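Local coordinates for Per a 4 allergen (Periplaneta americana, PDB 3EBW), which is a major cockroach allergen recognised by IgE, with a lipocalin beta-barrel fold that probably binds small hydrophobic ligands, at residues 140-144 / 145-149. Sequence-based numbering, arbitrary orientation.
Sequences EVLAP and YNLSL
With CG anti to its own carbonyl carbon (chi1 -54°), Tyr-145 swings its ring back over Pro-144, whose CB packs above one face, offset toward the rim, 4.1 Å from CE2 of Tyr-145. The same choice at Leu-147 (chi1 -81°) sets CG beside the backbone N, and its CB and CG meet CD1 of Leu-142, the two leucine side chains passing at a slant. The chain leaves helix 132-142 through a short 3-10 segment. Tyr-145 N donates to Leu-142 O at 3.0 Å, nearly straight (163°) but tilted from the carbonyl plane. Asn-146 N donates to Ala-143 O at 2.6 Å from above that carbonyl's plane. Asn-146 itself has positive phi, which turns the chain back along the helix. Tyr-121 of strand 119-125 touches both Leu-142 and Tyr-145, joining the helix end to the barrel wall; Met-152 of a nearby loop also packs on Leu-142. Asn-49 of the second subunit lies against Asn-146 and Leu-147. This is the C-terminal end of the helix packed beside the barrel, as in lipocalins, where the chain turns back toward strand 153-154: two i to i+3 backbone bonds occupy the carbonyls of Leu-142 and Ala-143, and Leu-147 adds apolar contact with buried Leu-142.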
# COMPACT_ATOMS: atom_id res chain seq x y z
N GLU A 140 -5.23 10.60 -16.99
CA GLU A 140 -6.27 10.65 -18.00
C GLU A 140 -6.54 9.17 -18.32
O GLU A 140 -7.70 8.75 -18.43
CB GLU A 140 -5.74 11.38 -19.22
CG GLU A 140 -6.76 11.70 -20.27
CD GLU A 140 -6.11 12.27 -21.51
OE1 GLU A 140 -5.46 13.33 -21.41
OE2 GLU A 140 -6.24 11.64 -22.58
N VAL A 141 -5.46 8.40 -18.44
CA VAL A 141 -5.54 6.97 -18.74
C VAL A 141 -5.98 6.13 -17.54
O VAL A 141 -6.84 5.24 -17.68
CB VAL A 141 -4.18 6.41 -19.24
CG1 VAL A 141 -4.33 4.94 -19.62
CG2 VAL A 141 -3.65 7.21 -20.43
N LEU A 142 -5.38 6.38 -16.38
CA LEU A 142 -5.72 5.62 -15.18
C LEU A 142 -7.17 5.84 -14.77
O LEU A 142 -7.85 4.92 -14.26
CB LEU A 142 -4.77 6.00 -14.04
CG LEU A 142 -3.57 5.07 -13.75
CD1 LEU A 142 -4.04 3.81 -13.07
CD2 LEU A 142 -2.87 4.71 -15.05
N ALA A 143 -7.66 7.04 -15.02
CA ALA A 143 -9.02 7.44 -14.67
C ALA A 143 -10.12 6.39 -14.82
O ALA A 143 -10.73 5.98 -13.83
CB ALA A 143 -9.38 8.69 -15.44
N PRO A 144 -10.40 5.94 -16.05
CA PRO A 144 -11.45 4.94 -16.31
C PRO A 144 -11.58 3.78 -15.33
O PRO A 144 -12.64 3.13 -15.27
CB PRO A 144 -11.13 4.46 -17.71
CG PRO A 144 -10.57 5.71 -18.36
CD PRO A 144 -9.65 6.23 -17.29
N TYR A 145 -10.52 3.49 -14.57
CA TYR A 145 -10.54 2.36 -13.63
C TYR A 145 -10.62 2.83 -12.20
O TYR A 145 -10.62 2.02 -11.27
CB TYR A 145 -9.31 1.50 -13.81
CG TYR A 145 -9.16 1.07 -15.23
CD1 TYR A 145 -9.97 0.07 -15.75
CD2 TYR A 145 -8.33 1.76 -16.10
CE1 TYR A 145 -9.97 -0.23 -17.11
CE2 TYR A 145 -8.31 1.48 -17.45
CZ TYR A 145 -9.14 0.48 -17.96
OH TYR A 145 -9.18 0.25 -19.32
N ASN A 146 -10.71 4.14 -12.05
CA ASN A 146 -10.81 4.74 -10.73
C ASN A 146 -9.49 4.68 -9.99
O ASN A 146 -9.43 4.21 -8.86
CB ASN A 146 -11.91 4.04 -9.91
CG ASN A 146 -13.30 4.65 -10.15
OD1 ASN A 146 -14.29 4.13 -9.65
ND2 ASN A 146 -13.36 5.76 -10.89
N LEU A 147 -8.43 5.13 -10.65
CA LEU A 147 -7.10 5.17 -10.06
C LEU A 147 -6.57 6.51 -10.48
O LEU A 147 -7.04 7.10 -11.46
CB LEU A 147 -6.16 4.11 -10.64
CG LEU A 147 -6.11 2.63 -10.24
CD1 LEU A 147 -5.55 2.45 -8.85
CD2 LEU A 147 -7.48 2.05 -10.38
N SER A 148 -5.58 6.99 -9.74
CA SER A 148 -4.96 8.27 -10.02
C SER A 148 -3.53 8.19 -9.54
O SER A 148 -3.20 7.42 -8.63
CB SER A 148 -5.68 9.38 -9.28
OG SER A 148 -4.86 10.53 -9.27
N LEU A 149 -2.68 9.01 -10.11
CA LEU A 149 -1.29 8.96 -9.74
C LEU A 149 -1.03 9.12 -8.24
O LEU A 149 -0.01 8.64 -7.74
CB LEU A 149 -0.54 10.00 -10.55
CG LEU A 149 0.86 9.57 -10.94
CD1 LEU A 149 0.84 8.10 -11.34
CD2 LEU A 149 1.38 10.46 -12.06